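Local coordinates for protein C alpha-dehydrogenase (Sphingobium sp. SYK-6, PDB 4YAC) that binds NADH and, as a member of the short-chain dehydrogenase/reductase family, probably oxidises the alpha-carbon alcohol of lignin-derived beta-aryl ethers, at residues Val8-Gly13 / Val61-Thr66; Leu20-Val25 / Leu140-Met145; Val34-Ile39 / Glu46-Phe51; Ala69-Ala74 / Leu88-Gly93; Gly118-Val123 / Arg165-Ser170. All blocks are in the same frame, centred on the assembly; numbering follows the deposited sequence.

Contact 1. Residues Val8-Gly13 / Val61-Thr66; sequences VAFVTG and VRLDLT. With NAI (1,4-dihydronicotinamide adenine dinucleotide), chain B.
Thr12 and Leu65 meet beside the adenine pocket of the Rossmann fold, where the end of strand 8-12 faces the turn that follows strand 57-62. The two side chains pass slantwise, Thr12 CG2 lying 3.7 Å from Leu65 CD2, and Thr12 CB sits close to both leucine methyls. Thr12 OG1 stands between its own backbone N and carbonyl carbon (chi1 72°), which turns the methyl to the leucine while the hydroxyl bonds the backbone N atoms of Thr91 and Ala92. Farther back, Phe10 presents the edge of its ring, with CZ 4.2 Å from Leu63 CD2. Leu65 also serves NADH directly: its CG comes within 3.3 Å of adenine N1A, and its backbone N donates to that same N1A at 3.1 Å in an almost straight bond (173°). Asp64 OD1 accepts from the amino group N6A at 3.1 Å, a more bent bond (143°). Thr66 N reaches Asp64 OD1 at 3.0 Å, closing an Asx turn, and Thr66 OG1 adds a second bond at 2.8 Å, both from the same face and well above the carboxylate plane. The two segments thus pack on each other through apolar groups, while the polar atoms of the turn serve the adenine: one acceptor for N6A and one donor for N1A match the edge of a neutral adenine, and the donors gathered on OD1 would probably stabilise a negative charge there.

Contact 2. Residues Leu20-Val25 / Leu140-Met145; sequences LGQAKV and LITASM
Gln22 is the one residue of the helix segment Leu20-Val25 that meets Leu140 and Thr142 on strand 137-142. It has CG anti to the carbonyl carbon (chi1 -68°) and runs on extended, which carries its amide across to the strand. There it meets Leu140 coming from the opposite direction: the methyl CD2 of Leu140 lies 3.8 Å from Gln22 OE1 and equally far from Gln22 NE2, with Gln22 CD only slightly farther off at 4.0 Å. Past this methyl, Gln22 NE2 slides alongside Thr142 and comes to 3.4 Å from Thr142 OG1. The firm polar partner of both side chains is the Thr91 hydroxyl, to which Gln22 OE1 and Thr142 OG1 are each hydrogen-bonded, so three buried polar groups gather at one point. A leucine in place of Gln22 would probably leave Thr91 OG1 with one partner fewer and set Thr142 OG1 against a methyl. Next in the helix, Ala23 packs on Ile36 and Lys24 makes a cation-pi contact with Tyr50. The cluster lies between layers: helix 17-28 rests on the central sheet, where strand 137-142 runs between strands 87-90 and 180-185, and Val238 of helix 231-243 touches both Gln22 and Leu140.

Contact 3. Residues Val34-Ile39 / Glu46-Phe51; sequences VVIADI and EAMGYF. With NAI (1,4-dihydronicotinamide adenine dinucleotide), chain B.
In the beta-alpha-beta unit formed by strand 33-38, helix 41-51 and strand 57-62, Ile36 plugs the strand onto the helix through one methyl, CD1. Ala47 CB lies 3.7 Å from it, Met48 SD 4.1 Å and the ring atom Phe51 CE2 4.5 Å. The isoleucine holds CG1 between its backbone N and carbonyl carbon (chi1 52°), which points CD1 at the helix, while the methionine chain bends twice and slides past it in the opposite direction. The two short segments run nearly antiparallel, at 158°. Two residues along the strand, Asp38 grips the adenosine ribose of NADH with both carboxylate oxygens: hydroxyl O2B donates to Asp38 OD1 at 2.8 Å and O3B to Asp38 OD2 at 2.6 Å. The backbone N of Arg40 and that of Gly15 also bond this carboxylate, fixing its rotation. An asparagine here would probably leave one ribose hydroxyl and one backbone N-H facing an amide NH2 instead of an acceptor. Ile39 then packs its CG2 3.6 Å from adenine C4A. An acidic residue at the end of the second strand, holding both ribose hydroxyls, is characteristic of Rossmann folds that use NAD(H), consistent with the NADH bound here.

Contact 4. Residues Ala69-Ala74 / Leu88-Gly93; sequences AAYAAA and LCNTAG
One water joins Tyr71 to Asn90: the tyrosine OH donates to it at 2.7 Å, and the water in turn donates to Asn90 OD1 at 2.7 Å. Without it the two would not bond, for Tyr71 OH and Asn90 OD1 stand 4.1 Å apart. The water lies at the edge of the tyrosine ring, in its plane. The two side chains cross at about a right angle, ring and amide planes turned 50° from each other. Tyr71 has CG roughly anti to the backbone N (chi1 -151°), which sends the ring from helix 68-81 in toward strand 87-90. The hydroxyl also comes to 4.1 Å from the methyl CD1 of Leu88, so its surroundings are part apolar. Asn90 uses the other end of its amide as well: ND2 donates to Leu140 O on strand 137-142, which fixes the way OD1 faces. Leu65 and Asn121 pack against the tyrosine, and the Thr12 methyl lies by its hydroxyl. Asn90 also centres an inverse gamma turn, by which the chain leaves the strand. Asn90-Thr91-Ala92-Gly93 corresponds to the NNAG motif after the fourth strand of classical short-chain dehydrogenases, with threonine second; it is thought to stabilise the central sheet, consistent with the Asn90-Leu140 bond.

Contact 5. Residues Gly118-Val123 / Arg165-Ser170; sequences GVINGV and RGLAES
Leu167 points from helix 155-174 at Val119, Ile120 and Val123 of helix 105-133, the two long helices that flank one side of the Rossmann sheet and, as in many short-chain dehydrogenases, form the subunit interface. The segments run nearly side by side, at 24°, with axes 11.3 Å apart. A single methyl, Leu167 CD2, does the touching: it lies 3.9 Å from Val119 CG1, 4.2 Å from Ile120 CG1 and 4.4 Å from Val123 CG2. The leucine keeps CG anti to its backbone N (chi1 174°), which aims the branch at the neighbouring helix. Leu167 and Val119 slide past each other in opposite directions, whereas Ile120 crosses the leucine at a slant; Val119 and Val123, one turn apart, are both directed at it. Ile120 packs also on Trp108 of the second subunit. Along helix 155-174, Arg165 NE makes a salt bridge with Glu169 OE2 one turn on, at 2.9 Å, the oxygen lying somewhat off the guanidinium plane; that oxygen also has a weak hydrogen bond to Tyr162 of the second subunit. Gly166 O takes two donors from Ser170, N and OG, each at 2.9 Å and from opposite faces of its carbonyl plane.

How the contacts relate
From the N terminus, strand 8-12 opens contact 1, which closes when the chain returns after strand 57-62; contact 3 is nested in that loop and joins the second strand to its helix. Contact 2 opens on helix 17-28, inside contact 1, and closes only at strand 137-142, so the two cross, and contacts 3 and 4 both lie within its span. Contact 4 follows contact 1 in series and links helix 68-81 to strand 87-90. Contact 5 crosses contact 2, starting on helix 105-133 and ending on helix 155-174. Contacts 1 and 3 share NADH; contacts 1 to 4 fasten onto one sheet, and contact 5 adds the paired helices beside it.

Contact 1. Residues Val8-Gly13 / Val61-Thr66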
# COMPACT_ATOMS: atom_id res chain seq x y z
N VAL A 8 12.93 -20.10 17.72
CA VAL A 8 13.31 -18.72 18.01
C VAL A 8 12.41 -17.69 17.33
O VAL A 8 12.22 -17.73 16.12
CB VAL A 8 14.76 -18.46 17.58
CG1 VAL A 8 15.20 -17.05 17.96
CG2 VAL A 8 15.68 -19.49 18.22
N ALA A 9 11.87 -16.76 18.12
CA ALA A 9 11.05 -15.68 17.59
C ALA A 9 11.75 -14.34 17.77
O ALA A 9 12.41 -14.10 18.78
CB ALA A 9 9.69 -15.65 18.28
N PHE A 10 11.59 -13.47 16.78
CA PHE A 10 12.15 -12.13 16.81
C PHE A 10 10.98 -11.16 16.68
O PHE A 10 10.36 -11.09 15.62
CB PHE A 10 13.18 -11.95 15.69
CG PHE A 10 14.03 -10.72 15.81
CD1 PHE A 10 13.57 -9.50 15.33
CD2 PHE A 10 15.29 -10.78 16.37
CE1 PHE A 10 14.36 -8.37 15.42
CE2 PHE A 10 16.08 -9.65 16.46
CZ PHE A 10 15.61 -8.44 15.99
N VAL A 11 10.68 -10.45 17.77
CA VAL A 11 9.47 -9.61 17.84
C VAL A 11 9.83 -8.14 17.95
O VAL A 11 10.38 -7.70 18.96
CB VAL A 11 8.59 -10.02 19.05
CG1 VAL A 11 7.30 -9.20 19.07
CG2 VAL A 11 8.26 -11.51 19.00
N THR A 12 9.49 -7.36 16.92
CA THR A 12 9.82 -5.94 16.91
C THR A 12 8.75 -5.14 17.65
O THR A 12 7.55 -5.47 17.60
CB THR A 12 9.97 -5.40 15.48
OG1 THR A 12 8.69 -5.33 14.83
CG2 THR A 12 10.91 -6.29 14.68
N GLY A 13 9.19 -4.10 18.34
CA GLY A 13 8.31 -3.31 19.18
C GLY A 13 7.90 -4.05 20.44
O GLY A 13 6.98 -3.63 21.14
N VAL A 61 16.87 -6.75 23.17
CA VAL A 61 17.89 -6.04 22.42
C VAL A 61 17.35 -4.67 22.05
O VAL A 61 16.27 -4.56 21.47
CB VAL A 61 18.32 -6.81 21.15
CG1 VAL A 61 17.14 -7.08 20.23
CG2 VAL A 61 19.42 -6.05 20.42
N ARG A 62 18.09 -3.62 22.39
CA ARG A 62 17.66 -2.28 22.02
C ARG A 62 18.04 -2.02 20.57
O ARG A 62 19.22 -2.06 20.21
CB ARG A 62 18.26 -1.21 22.92
CG ARG A 62 17.50 0.10 22.85
CD ARG A 62 18.33 1.28 23.31
NE ARG A 62 19.36 1.64 22.34
CZ ARG A 62 19.12 2.29 21.21
NH1 ARG A 62 17.88 2.64 20.88
NH2 ARG A 62 20.12 2.58 20.39
N LEU A 63 17.03 -1.74 19.75
CA LEU A 63 17.20 -1.62 18.31
C LEU A 63 16.25 -0.60 17.71
O LEU A 63 15.05 -0.64 17.96
CB LEU A 63 16.96 -2.98 17.64
CG LEU A 63 16.85 -2.97 16.11
CD1 LEU A 63 18.16 -2.55 15.47
CD2 LEU A 63 16.40 -4.33 15.60
N ASP A 64 16.81 0.32 16.93
CA ASP A 64 16.05 1.18 16.03
C ASP A 64 15.91 0.45 14.69
O ASP A 64 16.90 0.25 13.99
CB ASP A 64 16.75 2.53 15.84
CG ASP A 64 15.97 3.50 14.96
OD1 ASP A 64 14.96 3.09 14.34
OD2 ASP A 64 16.38 4.68 14.88
N LEU A 65 14.69 0.03 14.36
CA LEU A 65 14.45 -0.80 13.19
C LEU A 65 14.78 -0.09 11.89
O LEU A 65 14.94 -0.74 10.85
CB LEU A 65 12.99 -1.25 13.16
CG LEU A 65 12.51 -1.98 14.41
CD1 LEU A 65 11.01 -2.03 14.45
CD2 LEU A 65 13.11 -3.38 14.50
N THR A 66 14.88 1.24 11.93
CA THR A 66 15.21 2.01 10.74
C THR A 66 16.71 2.01 10.46
O THR A 66 17.15 2.49 9.42
CB THR A 66 14.71 3.48 10.86
OG1 THR A 66 15.49 4.19 11.84
CG2 THR A 66 13.24 3.51 11.26
PA NAI B . 3.03 1.04 21.61
O1A NAI B . 3.48 2.45 21.85
O2A NAI B . 2.32 0.50 22.87
O5B NAI B . 4.27 0.13 21.28
C5B NAI B . 5.11 0.48 20.22
C4B NAI B . 6.47 -0.01 20.49
O4B NAI B . 7.24 0.08 19.25
C3B NAI B . 7.14 0.81 21.49
O3B NAI B . 7.77 -0.01 22.48
C2B NAI B . 8.11 1.59 20.77
O2B NAI B . 9.24 1.93 21.59
C1B NAI B . 8.48 0.74 19.65
N9A NAI B . 9.08 1.45 18.56
C8A NAI B . 8.68 2.62 17.98
N7A NAI B . 9.52 2.96 16.99
C5A NAI B . 10.51 2.02 16.91
C6A NAI B . 11.64 1.82 16.12
N6A NAI B . 12.01 2.74 15.09
N1A NAI B . 12.42 0.73 16.33
C2A NAI B . 12.13 -0.17 17.29
N3A NAI B . 11.05 -0.02 18.07
C4A NAI B . 10.23 1.06 17.91
O3 NAI B . 2.08 0.98 20.39
PN NAI B . 0.95 -0.14 20.24
O1N NAI B . -0.07 0.01 21.36
O2N NAI B . 0.23 0.02 18.82
O5D NAI B . 1.59 -1.55 20.32

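Contact 2. Residues Leu20-Val25 / Leu140-Met145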
# COMPACT_ATOMS: atom_id res chain seq x y z
N LEU A 20 4.33 -6.63 22.59
CA LEU A 20 4.61 -7.25 23.88
C LEU A 20 3.61 -8.38 24.13
O LEU A 20 3.97 -9.43 24.66
CB LEU A 20 4.55 -6.22 25.01
CG LEU A 20 4.66 -6.76 26.44
CD1 LEU A 20 5.93 -7.58 26.62
CD2 LEU A 20 4.63 -5.61 27.43
N GLY A 21 2.36 -8.16 23.74
CA GLY A 21 1.34 -9.19 23.84
C GLY A 21 1.71 -10.42 23.03
O GLY A 21 1.51 -11.55 23.47
N GLN A 22 2.27 -10.19 21.85
CA GLN A 22 2.73 -11.29 21.01
C GLN A 22 3.89 -12.02 21.70
O GLN A 22 3.90 -13.24 21.78
CB GLN A 22 3.14 -10.78 19.63
CG GLN A 22 1.95 -10.27 18.82
CD GLN A 22 2.34 -9.63 17.50
OE1 GLN A 22 3.52 -9.49 17.18
NE2 GLN A 22 1.33 -9.22 16.74
N ALA A 23 4.85 -11.25 22.21
CA ALA A 23 6.01 -11.82 22.89
C ALA A 23 5.61 -12.69 24.08
O ALA A 23 6.14 -13.79 24.27
CB ALA A 23 6.94 -10.70 23.34
N LYS A 24 4.67 -12.20 24.88
CA LYS A 24 4.23 -12.93 26.07
C LYS A 24 3.66 -14.29 25.71
O LYS A 24 4.01 -15.31 26.31
CB LYS A 24 3.17 -12.13 26.83
CG LYS A 24 3.71 -10.96 27.62
CD LYS A 24 2.59 -10.27 28.40
CE LYS A 24 3.09 -9.06 29.17
NZ LYS A 24 1.99 -8.35 29.89
N VAL A 25 2.76 -14.30 24.73
CA VAL A 25 2.10 -15.53 24.30
C VAL A 25 3.10 -16.51 23.69
O VAL A 25 3.03 -17.71 23.95
CB VAL A 25 0.97 -15.24 23.28
CG1 VAL A 25 0.41 -16.53 22.69
CG2 VAL A 25 -0.14 -14.43 23.94
N LEU A 140 5.51 -12.83 10.09
CA LEU A 140 4.30 -12.09 10.43
C LEU A 140 4.53 -10.62 10.18
O LEU A 140 5.56 -10.07 10.59
CB LEU A 140 3.90 -12.31 11.89
CG LEU A 140 2.82 -11.38 12.47
CD1 LEU A 140 1.45 -11.71 11.91
CD2 LEU A 140 2.82 -11.44 13.99
N ILE A 141 3.58 -10.00 9.51
CA ILE A 141 3.53 -8.55 9.38
C ILE A 141 2.25 -8.08 10.04
O ILE A 141 1.16 -8.56 9.72
CB ILE A 141 3.58 -8.10 7.90
CG1 ILE A 141 4.99 -8.31 7.35
CG2 ILE A 141 3.20 -6.63 7.76
CD1 ILE A 141 5.09 -8.17 5.84
N THR A 142 2.39 -7.16 11.00
CA THR A 142 1.25 -6.54 11.65
C THR A 142 0.98 -5.20 10.99
O THR A 142 1.74 -4.25 11.16
CB THR A 142 1.47 -6.35 13.16
OG1 THR A 142 1.81 -7.60 13.76
CG2 THR A 142 0.22 -5.79 13.83
N ALA A 143 -0.09 -5.15 10.22
CA ALA A 143 -0.51 -3.92 9.57
C ALA A 143 -1.63 -3.28 10.39
O ALA A 143 -1.40 -2.87 11.53
CB ALA A 143 -0.96 -4.19 8.14
N SER A 144 -2.84 -3.24 9.84
CA SER A 144 -3.96 -2.54 10.45
C SER A 144 -5.15 -2.66 9.52
O SER A 144 -4.99 -2.95 8.34
CB SER A 144 -3.60 -1.06 10.69
OG SER A 144 -4.75 -0.28 10.94
N MET A 145 -6.36 -2.44 10.04
CA MET A 145 -7.52 -2.36 9.16
C MET A 145 -7.44 -1.12 8.28
O MET A 145 -8.20 -0.98 7.33
CB MET A 145 -8.82 -2.38 9.97
CG MET A 145 -9.23 -3.76 10.45
SD MET A 145 -9.41 -4.97 9.11
CE MET A 145 -10.62 -4.17 8.06

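Contact 3. Residues Val34-Ile39 / Glu46-Phe51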
# COMPACT_ATOMS: atom_id res chain seq x y z
N VAL A 34 12.28 -16.17 22.76
CA VAL A 34 11.85 -14.91 22.16
C VAL A 34 12.84 -13.78 22.37
O VAL A 34 13.24 -13.49 23.49
CB VAL A 34 10.50 -14.47 22.74
CG1 VAL A 34 10.02 -13.17 22.06
CG2 VAL A 34 9.46 -15.57 22.57
N VAL A 35 13.23 -13.15 21.26
CA VAL A 35 13.98 -11.90 21.31
C VAL A 35 13.00 -10.75 21.14
O VAL A 35 12.28 -10.71 20.14
CB VAL A 35 15.06 -11.83 20.21
CG1 VAL A 35 15.81 -10.50 20.27
CG2 VAL A 35 16.03 -13.00 20.35
N ILE A 36 12.95 -9.84 22.10
CA ILE A 36 12.15 -8.63 21.94
C ILE A 36 13.08 -7.50 21.56
O ILE A 36 14.07 -7.24 22.25
CB ILE A 36 11.33 -8.28 23.21
CG1 ILE A 36 12.21 -8.23 24.47
CG2 ILE A 36 10.22 -9.31 23.40
CD1 ILE A 36 11.46 -7.74 25.71
N ALA A 37 12.76 -6.85 20.45
CA ALA A 37 13.57 -5.78 19.89
C ALA A 37 12.79 -4.48 19.93
O ALA A 37 11.70 -4.40 19.38
CB ALA A 37 13.99 -6.11 18.47
N ASP A 38 13.35 -3.47 20.58
CA ASP A 38 12.64 -2.22 20.81
C ASP A 38 13.62 -1.06 20.86
O ASP A 38 14.75 -1.22 21.31
CB ASP A 38 11.85 -2.30 22.11
CG ASP A 38 10.68 -1.35 22.14
OD1 ASP A 38 10.89 -0.14 22.37
OD2 ASP A 38 9.54 -1.82 21.93
N ILE A 39 13.20 0.11 20.41
CA ILE A 39 14.08 1.27 20.42
C ILE A 39 14.21 1.85 21.83
O ILE A 39 15.25 2.43 22.16
CB ILE A 39 13.57 2.36 19.45
CG1 ILE A 39 14.69 3.36 19.16
CG2 ILE A 39 12.33 3.05 20.00
CD1 ILE A 39 14.36 4.34 18.02
N GLU A 46 10.97 -2.70 31.39
CA GLU A 46 9.65 -3.00 31.92
C GLU A 46 9.23 -4.42 31.55
O GLU A 46 8.76 -5.18 32.39
CB GLU A 46 8.62 -2.00 31.41
CG GLU A 46 8.77 -0.61 32.00
CD GLU A 46 8.04 0.46 31.20
OE1 GLU A 46 7.28 0.10 30.28
OE2 GLU A 46 8.25 1.66 31.49
N ALA A 47 9.40 -4.76 30.27
CA ALA A 47 9.04 -6.08 29.78
C ALA A 47 9.82 -7.16 30.51
O ALA A 47 9.25 -8.17 30.93
CB ALA A 47 9.28 -6.17 28.27
N MET A 48 11.12 -6.95 30.69
CA MET A 48 11.96 -7.94 31.36
C MET A 48 11.63 -8.02 32.84
O MET A 48 11.90 -9.04 33.48
CB MET A 48 13.44 -7.62 31.16
CG MET A 48 13.90 -7.70 29.71
SD MET A 48 13.44 -9.25 28.91
CE MET A 48 14.40 -10.42 29.88
N GLY A 49 11.04 -6.97 33.39
CA GLY A 49 10.57 -7.00 34.76
C GLY A 49 9.47 -8.04 34.89
O GLY A 49 9.41 -8.79 35.88
N TYR A 50 8.60 -8.09 33.89
CA TYR A 50 7.54 -9.09 33.81
C TYR A 50 8.11 -10.49 33.57
O TYR A 50 7.85 -11.43 34.34
CB TYR A 50 6.56 -8.72 32.69
CG TYR A 50 5.53 -9.79 32.39
CD1 TYR A 50 4.34 -9.85 33.11
CD2 TYR A 50 5.73 -10.72 31.39
CE1 TYR A 50 3.40 -10.82 32.85
CE2 TYR A 50 4.80 -11.70 31.12
CZ TYR A 50 3.63 -11.74 31.85
OH TYR A 50 2.69 -12.70 31.57
N PHE A 51 8.91 -10.62 32.52
CA PHE A 51 9.41 -11.93 32.12
C PHE A 51 10.33 -12.55 33.16
O PHE A 51 10.50 -13.76 33.19
CB PHE A 51 10.13 -11.84 30.77
CG PHE A 51 9.20 -11.68 29.60
CD1 PHE A 51 8.23 -12.62 29.34
CD2 PHE A 51 9.31 -10.58 28.76
CE1 PHE A 51 7.37 -12.48 28.27
CE2 PHE A 51 8.45 -10.42 27.69
CZ PHE A 51 7.48 -11.38 27.44
PA NAI B . 3.03 1.04 21.61
O1A NAI B . 3.48 2.45 21.85
O2A NAI B . 2.32 0.50 22.87
O5B NAI B . 4.27 0.13 21.28
C5B NAI B . 5.11 0.48 20.22
C4B NAI B . 6.47 -0.01 20.49
O4B NAI B . 7.24 0.08 19.25
C3B NAI B . 7.14 0.81 21.49
O3B NAI B . 7.77 -0.01 22.48
C2B NAI B . 8.11 1.59 20.77
O2B NAI B . 9.24 1.93 21.59
C1B NAI B . 8.48 0.74 19.65
N9A NAI B . 9.08 1.45 18.56
C8A NAI B . 8.68 2.62 17.98
N7A NAI B . 9.52 2.96 16.99
C5A NAI B . 10.51 2.02 16.91
C6A NAI B . 11.64 1.82 16.12
N6A NAI B . 12.01 2.74 15.09
N1A NAI B . 12.42 0.73 16.33
C2A NAI B . 12.13 -0.17 17.29
N3A NAI B . 11.05 -0.02 18.07
C4A NAI B . 10.23 1.06 17.91
O3 NAI B . 2.08 0.98 20.39
PN NAI B . 0.95 -0.14 20.24
O1N NAI B . -0.07 0.01 21.36
O2N NAI B . 0.23 0.02 18.82
O5D NAI B . 1.59 -1.55 20.32

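Contact 4. Residues Ala69-Ala74 / Leu88-Gly93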
# COMPACT_ATOMS: atom_id res chain seq x y z
N ALA A 69 22.12 -1.40 9.63
CA ALA A 69 23.34 -2.00 10.16
C ALA A 69 23.07 -2.60 11.54
O ALA A 69 23.47 -3.73 11.84
CB ALA A 69 24.46 -0.98 10.23
N ALA A 70 22.37 -1.83 12.38
CA ALA A 70 22.05 -2.28 13.72
C ALA A 70 21.09 -3.46 13.68
O ALA A 70 21.15 -4.34 14.53
CB ALA A 70 21.47 -1.15 14.54
N TYR A 71 20.20 -3.47 12.69
CA TYR A 71 19.24 -4.57 12.58
C TYR A 71 20.00 -5.87 12.34
O TYR A 71 19.74 -6.88 12.99
CB TYR A 71 18.24 -4.30 11.44
CG TYR A 71 16.88 -4.93 11.66
CD1 TYR A 71 16.76 -6.23 12.13
CD2 TYR A 71 15.71 -4.22 11.41
CE1 TYR A 71 15.52 -6.81 12.33
CE2 TYR A 71 14.46 -4.79 11.61
CZ TYR A 71 14.37 -6.08 12.08
OH TYR A 71 13.14 -6.65 12.27
N ALA A 72 20.96 -5.83 11.42
CA ALA A 72 21.75 -7.02 11.12
C ALA A 72 22.51 -7.48 12.36
O ALA A 72 22.62 -8.68 12.62
CB ALA A 72 22.71 -6.73 9.99
N ALA A 73 23.03 -6.52 13.12
CA ALA A 73 23.77 -6.84 14.34
C ALA A 73 22.85 -7.47 15.37
O ALA A 73 23.24 -8.39 16.08
CB ALA A 73 24.42 -5.58 14.90
N ALA A 74 21.61 -6.97 15.45
CA ALA A 74 20.64 -7.47 16.42
C ALA A 74 20.22 -8.89 16.10
O ALA A 74 20.01 -9.70 17.00
CB ALA A 74 19.43 -6.56 16.47
N LEU A 88 9.62 -14.41 12.49
CA LEU A 88 9.83 -12.97 12.54
C LEU A 88 8.49 -12.26 12.64
O LEU A 88 7.62 -12.44 11.78
CB LEU A 88 10.59 -12.50 11.30
CG LEU A 88 10.71 -10.97 11.14
CD1 LEU A 88 11.56 -10.38 12.24
CD2 LEU A 88 11.27 -10.62 9.77
N CYS A 89 8.33 -11.45 13.68
CA CYS A 89 7.10 -10.70 13.90
C CYS A 89 7.39 -9.22 13.70
O CYS A 89 7.94 -8.56 14.59
CB CYS A 89 6.53 -10.95 15.29
SG CYS A 89 6.08 -12.67 15.62
N ASN A 90 7.05 -8.70 12.53
CA ASN A 90 7.21 -7.29 12.22
C ASN A 90 5.99 -6.52 12.73
O ASN A 90 5.02 -6.35 12.00
CB ASN A 90 7.38 -7.07 10.72
CG ASN A 90 8.50 -7.90 10.12
OD1 ASN A 90 9.67 -7.53 10.20
ND2 ASN A 90 8.13 -9.01 9.50
N THR A 91 6.05 -6.06 13.98
CA THR A 91 4.87 -5.54 14.65
C THR A 91 5.02 -4.10 15.12
O THR A 91 4.03 -3.39 15.29
CB THR A 91 4.50 -6.46 15.84
OG1 THR A 91 4.26 -7.78 15.33
CG2 THR A 91 3.26 -5.98 16.57
N ALA A 92 6.26 -3.64 15.30
CA ALA A 92 6.49 -2.25 15.68
C ALA A 92 5.80 -1.32 14.70
O ALA A 92 5.78 -1.57 13.49
CB ALA A 92 7.98 -1.94 15.74
N GLY A 93 5.22 -0.25 15.21
CA GLY A 93 4.59 0.75 14.37
C GLY A 93 4.32 2.01 15.15
O GLY A 93 4.21 1.97 16.38
O HOH W 1 10.99 -5.45 11.18

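Contact 5. Residues Gly118-Val123 / Arg165-Ser170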
# COMPACT_ATOMS: atom_id res chain seq x y z
N GLY A 118 10.99 -0.10 8.36
CA GLY A 118 11.30 -0.97 9.49
C GLY A 118 10.92 -2.41 9.20
O GLY A 118 11.63 -3.35 9.59
N VAL A 119 9.80 -2.59 8.51
CA VAL A 119 9.32 -3.92 8.12
C VAL A 119 10.18 -4.47 6.99
O VAL A 119 10.59 -5.64 7.02
CB VAL A 119 7.84 -3.89 7.70
CG1 VAL A 119 7.38 -5.26 7.21
CG2 VAL A 119 6.97 -3.41 8.85
N ILE A 120 10.44 -3.64 5.98
CA ILE A 120 11.33 -4.04 4.89
C ILE A 120 12.69 -4.47 5.44
O ILE A 120 13.24 -5.50 5.04
CB ILE A 120 11.54 -2.89 3.88
CG1 ILE A 120 10.24 -2.60 3.13
CG2 ILE A 120 12.64 -3.25 2.87
CD1 ILE A 120 10.27 -1.31 2.35
N ASN A 121 13.22 -3.67 6.36
CA ASN A 121 14.54 -3.94 6.93
C ASN A 121 14.59 -5.29 7.64
O ASN A 121 15.56 -6.04 7.50
CB ASN A 121 14.95 -2.83 7.89
CG ASN A 121 15.26 -1.52 7.19
OD1 ASN A 121 15.43 -1.48 5.97
ND2 ASN A 121 15.35 -0.45 7.97
N GLY A 122 13.54 -5.62 8.39
CA GLY A 122 13.49 -6.90 9.07
C GLY A 122 13.38 -8.05 8.08
O GLY A 122 14.11 -9.04 8.18
N VAL A 123 12.47 -7.90 7.12
CA VAL A 123 12.26 -8.93 6.11
C VAL A 123 13.55 -9.20 5.33
O VAL A 123 13.93 -10.35 5.12
CB VAL A 123 11.11 -8.53 5.14
CG1 VAL A 123 11.12 -9.37 3.88
CG2 VAL A 123 9.77 -8.66 5.85
N ARG A 165 0.90 -4.13 3.55
CA ARG A 165 -0.05 -5.12 3.07
C ARG A 165 0.42 -5.66 1.72
O ARG A 165 0.41 -6.86 1.49
CB ARG A 165 -1.46 -4.55 2.93
CG ARG A 165 -2.39 -5.45 2.11
CD ARG A 165 -3.78 -4.88 1.97
NE ARG A 165 -4.56 -5.66 1.00
CZ ARG A 165 -5.71 -5.27 0.47
NH1 ARG A 165 -6.24 -4.10 0.81
NH2 ARG A 165 -6.34 -6.04 -0.41
N GLY A 166 0.84 -4.75 0.85
CA GLY A 166 1.36 -5.13 -0.46
C GLY A 166 2.57 -6.03 -0.31
O GLY A 166 2.70 -7.05 -1.00
N LEU A 167 3.46 -5.65 0.59
CA LEU A 167 4.66 -6.44 0.86
C LEU A 167 4.28 -7.83 1.35
O LEU A 167 4.86 -8.83 0.93
CB LEU A 167 5.56 -5.75 1.88
CG LEU A 167 6.78 -6.56 2.35
CD1 LEU A 167 7.67 -6.95 1.18
CD2 LEU A 167 7.57 -5.77 3.37
N ALA A 168 3.29 -7.89 2.24
CA ALA A 168 2.84 -9.17 2.78
C ALA A 168 2.26 -10.06 1.69
O ALA A 168 2.60 -11.25 1.61
CB ALA A 168 1.81 -8.95 3.88
N GLU A 169 1.40 -9.50 0.84
CA GLU A 169 0.80 -10.29 -0.24
C GLU A 169 1.87 -10.73 -1.24
O GLU A 169 1.74 -11.77 -1.89
CB GLU A 169 -0.29 -9.49 -0.94
CG GLU A 169 -1.48 -9.17 -0.05
CD GLU A 169 -2.70 -8.72 -0.83
OE1 GLU A 169 -3.18 -9.50 -1.68
OE2 GLU A 169 -3.17 -7.58 -0.60
N SER A 170 2.94 -9.94 -1.35
CA SER A 170 4.07 -10.28 -2.22
C SER A 170 4.88 -11.44 -1.65
O SER A 170 5.24 -12.37 -2.37
CB SER A 170 4.96 -9.06 -2.44
OG SER A 170 4.29 -8.08 -3.20